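Local coordinates for protein TonB-dependent siderophore receptor (Pseudomonas aeruginosa 39016, PDB 5NEC) that probably imports iron-loaded siderophores, and probably siderophore-drug conjugates, across the outer membrane, drawing on energy relayed by TonB, at residues S368-R374 with L426-T432; K664-D668 with K710-A714. All coordinates share one frame. Numbering follows the deposited sequence.

Contact 1: residues S368-R374 with L426-T432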
# COMPACT_ATOMS: atom_id res chain seq x y z
N SER A 368 13.96 -1.37 18.23
CA SER A 368 14.31 -1.92 16.91
C SER A 368 15.66 -1.49 16.37
O SER A 368 16.25 -0.54 16.85
CB SER A 368 13.24 -1.59 15.89
OG SER A 368 13.24 -0.21 15.63
N ARG A 369 16.13 -2.22 15.38
CA ARG A 369 17.41 -1.97 14.74
C ARG A 369 17.25 -2.22 13.25
O ARG A 369 16.86 -3.31 12.87
CB ARG A 369 18.46 -2.91 15.31
CG ARG A 369 19.87 -2.67 14.81
CD ARG A 369 20.86 -3.47 15.62
NE ARG A 369 22.25 -3.19 15.25
CZ ARG A 369 22.86 -3.65 14.15
NH1 ARG A 369 22.22 -4.45 13.28
NH2 ARG A 369 24.13 -3.32 13.92
N GLU A 370 17.51 -1.20 12.41
CA GLU A 370 17.54 -1.39 10.96
C GLU A 370 18.96 -1.19 10.42
O GLU A 370 19.60 -0.20 10.72
CB GLU A 370 16.57 -0.45 10.23
CG GLU A 370 16.81 -0.42 8.71
CD GLU A 370 15.57 -0.21 7.84
OE1 GLU A 370 15.59 0.69 6.97
OE2 GLU A 370 14.59 -0.98 8.00
N ASP A 371 19.43 -2.17 9.63
CA ASP A 371 20.67 -2.12 8.85
C ASP A 371 20.27 -1.94 7.41
O ASP A 371 19.51 -2.75 6.90
CB ASP A 371 21.39 -3.48 8.88
CG ASP A 371 22.51 -3.53 9.87
OD1 ASP A 371 22.27 -3.12 11.04
OD2 ASP A 371 23.62 -4.03 9.49
N SER A 372 20.79 -0.94 6.72
CA SER A 372 20.57 -0.88 5.27
C SER A 372 21.88 -0.66 4.54
O SER A 372 22.77 0.02 5.03
CB SER A 372 19.51 0.14 4.89
OG SER A 372 19.99 1.44 5.03
N LYS A 373 21.98 -1.27 3.37
CA LYS A 373 23.13 -1.12 2.49
C LYS A 373 22.59 -0.71 1.14
O LYS A 373 21.90 -1.49 0.52
CB LYS A 373 23.87 -2.45 2.38
CG LYS A 373 24.34 -2.96 3.73
CD LYS A 373 25.27 -4.16 3.59
CE LYS A 373 26.22 -4.31 4.79
NZ LYS A 373 25.84 -5.44 5.69
N ARG A 374 22.90 0.51 0.70
CA ARG A 374 22.49 1.00 -0.62
C ARG A 374 23.68 1.07 -1.58
O ARG A 374 24.64 1.77 -1.32
CB ARG A 374 21.77 2.36 -0.53
CG ARG A 374 21.09 2.76 -1.87
CD ARG A 374 20.33 4.09 -1.91
NE ARG A 374 21.13 5.25 -1.46
CZ ARG A 374 21.99 5.96 -2.20
NH1 ARG A 374 22.23 5.67 -3.48
NH2 ARG A 374 22.64 6.99 -1.64
N LEU A 426 26.32 3.04 0.56
CA LEU A 426 25.98 3.81 1.75
C LEU A 426 25.38 2.81 2.73
O LEU A 426 24.36 2.18 2.43
CB LEU A 426 24.97 4.93 1.44
CG LEU A 426 24.34 5.70 2.61
CD1 LEU A 426 25.40 6.46 3.39
CD2 LEU A 426 23.30 6.66 2.05
N ASN A 427 26.03 2.65 3.89
CA ASN A 427 25.63 1.69 4.91
C ASN A 427 25.11 2.43 6.12
O ASN A 427 25.84 3.22 6.70
CB ASN A 427 26.81 0.84 5.35
CG ASN A 427 27.29 -0.10 4.27
OD1 ASN A 427 26.58 -0.43 3.31
ND2 ASN A 427 28.54 -0.53 4.41
N THR A 428 23.89 2.15 6.53
CA THR A 428 23.25 2.86 7.61
C THR A 428 22.78 1.89 8.70
O THR A 428 22.16 0.87 8.40
CB THR A 428 22.03 3.64 7.09
OG1 THR A 428 22.41 4.38 5.91
CG2 THR A 428 21.49 4.59 8.17
N VAL A 429 23.07 2.22 9.96
CA VAL A 429 22.59 1.45 11.11
C VAL A 429 21.70 2.36 11.96
O VAL A 429 22.19 3.37 12.48
CB VAL A 429 23.76 0.89 11.94
CG1 VAL A 429 23.26 0.20 13.20
CG2 VAL A 429 24.60 -0.06 11.09
N GLY A 430 20.42 2.01 12.09
CA GLY A 430 19.43 2.79 12.88
C GLY A 430 18.90 2.04 14.11
O GLY A 430 18.68 0.85 14.05
N THR A 431 18.73 2.76 15.21
CA THR A 431 18.17 2.23 16.47
C THR A 431 16.95 3.07 16.81
O THR A 431 16.98 4.29 16.63
CB THR A 431 19.18 2.34 17.62
OG1 THR A 431 20.19 1.35 17.45
CG2 THR A 431 18.55 2.14 19.00
N THR A 432 15.88 2.42 17.27
CA THR A 432 14.72 3.13 17.82
C THR A 432 14.34 2.56 19.18
O THR A 432 14.47 1.37 19.42
CB THR A 432 13.48 3.05 16.90
OG1 THR A 432 13.09 1.68 16.78
CG2 THR A 432 13.71 3.65 15.54
O HOH W 1 21.86 3.12 3.59

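Contact 2: residues K664-D668 with K710-A714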
# COMPACT_ATOMS: atom_id res chain seq x y z
N LYS A 664 -7.24 14.80 -11.72
CA LYS A 664 -5.85 14.98 -12.14
C LYS A 664 -4.91 14.97 -10.92
O LYS A 664 -5.32 15.25 -9.79
CB LYS A 664 -5.69 16.26 -12.98
CG LYS A 664 -5.70 17.57 -12.20
CD LYS A 664 -5.47 18.79 -13.10
CE LYS A 664 -6.64 19.04 -14.05
NZ LYS A 664 -6.32 20.13 -15.01
N VAL A 665 -3.66 14.57 -11.14
CA VAL A 665 -2.69 14.47 -10.08
C VAL A 665 -1.37 15.06 -10.57
O VAL A 665 -0.85 14.63 -11.61
CB VAL A 665 -2.48 12.99 -9.69
CG1 VAL A 665 -1.27 12.84 -8.77
CG2 VAL A 665 -3.74 12.42 -9.03
N TYR A 666 -0.84 16.02 -9.82
CA TYR A 666 0.47 16.60 -10.09
C TYR A 666 1.60 15.72 -9.57
O TYR A 666 1.51 15.11 -8.52
CB TYR A 666 0.60 17.95 -9.41
CG TYR A 666 -0.30 18.99 -9.99
CD1 TYR A 666 0.05 19.66 -11.17
CD2 TYR A 666 -1.49 19.33 -9.37
CE1 TYR A 666 -0.77 20.65 -11.71
CE2 TYR A 666 -2.32 20.30 -9.91
CZ TYR A 666 -1.95 20.95 -11.07
OH TYR A 666 -2.78 21.89 -11.58
N GLY A 667 2.68 15.70 -10.34
CA GLY A 667 3.88 14.97 -9.99
C GLY A 667 4.81 15.74 -9.08
O GLY A 667 5.49 15.13 -8.27
N ASP A 668 4.87 17.06 -9.21
CA ASP A 668 5.87 17.86 -8.49
C ASP A 668 5.24 18.96 -7.65
O ASP A 668 4.12 19.40 -7.93
CB ASP A 668 6.92 18.46 -9.45
CG ASP A 668 6.30 19.37 -10.53
OD1 ASP A 668 5.12 19.16 -10.92
OD2 ASP A 668 7.01 20.30 -11.01
N LYS A 710 0.44 6.58 -11.67
CA LYS A 710 1.47 7.26 -10.86
C LYS A 710 2.09 8.38 -11.68
O LYS A 710 2.49 8.16 -12.84
CB LYS A 710 2.59 6.31 -10.42
CG LYS A 710 2.15 5.04 -9.71
CD LYS A 710 3.24 4.00 -9.72
CE LYS A 710 2.73 2.70 -9.13
NZ LYS A 710 1.64 2.08 -9.92
N ALA A 711 2.15 9.56 -11.08
CA ALA A 711 2.79 10.72 -11.68
C ALA A 711 4.06 10.99 -10.90
O ALA A 711 3.99 11.32 -9.73
CB ALA A 711 1.86 11.92 -11.59
N TYR A 712 5.22 10.83 -11.53
CA TYR A 712 6.50 11.13 -10.88
C TYR A 712 6.84 12.60 -11.01
O TYR A 712 6.30 13.32 -11.83
CB TYR A 712 7.62 10.21 -11.40
CG TYR A 712 7.23 8.76 -11.23
CD1 TYR A 712 7.08 8.20 -9.95
CD2 TYR A 712 6.93 7.96 -12.33
CE1 TYR A 712 6.69 6.87 -9.78
CE2 TYR A 712 6.55 6.63 -12.17
CZ TYR A 712 6.42 6.09 -10.90
OH TYR A 712 6.03 4.78 -10.77
N ALA A 713 7.76 13.04 -10.15
CA ALA A 713 8.12 14.46 -10.03
C ALA A 713 8.79 15.05 -11.26
O ALA A 713 8.73 16.26 -11.47
CB ALA A 713 9.00 14.69 -8.82
N ALA A 714 9.42 14.20 -12.05
CA ALA A 714 10.04 14.61 -13.28
C ALA A 714 9.97 13.48 -14.30
O ALA A 714 9.78 12.32 -13.96
CB ALA A 714 11.48 15.02 -13.03

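Contact 1: residues S368-R374 with L426-T432
Strand segments 368-374 and 426-432 run antiparallel, their axes 4.7 Å apart at closest approach and their directions 168° apart. The register holds over seven pairs, from Ser368 opposite Thr432 to Arg374 opposite Leu426, with CA-CA distances alternating between about 4.6 Å in non-hydrogen-bonded pairs and 5.0 to 5.2 Å in hydrogen-bonded ones. Each of the four hydrogen-bonded pairs is doubly bridged. Gly430 N to Glu370 O (2.7 Å, 175°) and Arg374 N to Leu426 O (2.8 Å, 178°) are the straightest bonds. At the non-hydrogen-bonded pairs, CA-H...O contacts such as Arg369 CA to Gly430 O (3.2 Å) add to the ladder.

Side chains alternate between two faces. On one, Arg369 NH1 forms a salt bridge to Asp371 OD1 (2.6 Å) within its own strand, while Val429 CG1 lies over a face of the guanidinium, 3.7 Å from Arg369 NH2. A bound C8E molecule lies about 4 Å from the Arg369 side chain, consistent with this being the outer face. On the other face, a water links the strands: it donates to Leu426 O (2.9 Å) and hydrogen-bonds Ser372 OG (2.9 Å) and Thr428 OG1 (2.7 Å). Glu370, opposite the bare Gly430, leads away from 426-432 and reaches Thr341 through a weak hydrogen bond.

The ladder alone is that of any regular antiparallel sheet; continued by backbone bonds of Arg369 to Ala342 and of Val429 to Thr461 into strands 327-354 and 447-464, it forms part of the beta-barrel wall of a TonB-dependent receptor.

Contact 2: residues K664-D668 with K710-A714
Ala711 directs its methyl group at the end of strand 653-666: its CB lies 3.8 Å from Val665 O, 4.3 Å from Val665 CG1 and 4.3 Å from the carbonyl carbon, C, of Tyr666. Only the Val665 CG1 distance is an apolar side-chain contact; the methyl otherwise rests on backbone, and further along backbone meets backbone. Gly667 and Ala713 approach to 4.3 Å between CA atoms, and two CA-H...O contacts join the segments, Gly667 CA to Tyr712 O (3.5 Å, 144° at the hydrogen) and Ala713 CA to Gly667 O (3.2 Å, 137°). An ideal CB on Gly667 would sit only 2.2 Å from Tyr712 O, so the approach depends on the missing side chain; phi/psi of -84/-34 would not by itself demand a glycine. Asp668 CB closes the row, 3.5 Å from Ala713 O, while its carboxylate turns to Thr672 OG1 and Val673 N within its own turn.

Tyr666 and Tyr712 point away from the interface. The ring of Tyr712 meets that of Tyr716. Tyr712 OH makes a weak hydrogen bond to Gly92 N and Lys710 NZ a hydrogen bond to Gln71 OE1; Gly92 and Gln71 both belong to the plug domain. Strand 708-711, paired with 716-719, therefore sits between barrel wall and plug. A loop folded inward over the plug at the extracellular mouth, resting on a neighbouring hairpin turn, fits the architecture of TonB-dependent receptors.

Overall arrangement
Contact 1 and contact 2 follow one another along the chain, the first closing at Thr432 before the second opens at Lys664. Their centres are about 30 Å apart and their nearest atoms about 16 Å, so they do not touch. Both reach the large antiparallel barrel sheet: contact 1 joins its adjacent strands 357-379 and 426-444, whereas contact 2 sets the end of strand 653-666 against strand 708-711 of a separate three-stranded sheet. If the C-terminal strand ends on the periplasmic side, as in this family, both lie toward the extracellular half. One thus builds the wall itself; the other rests the probably extracellular end of a wall strand against a loop sheet that in turn contacts the plug.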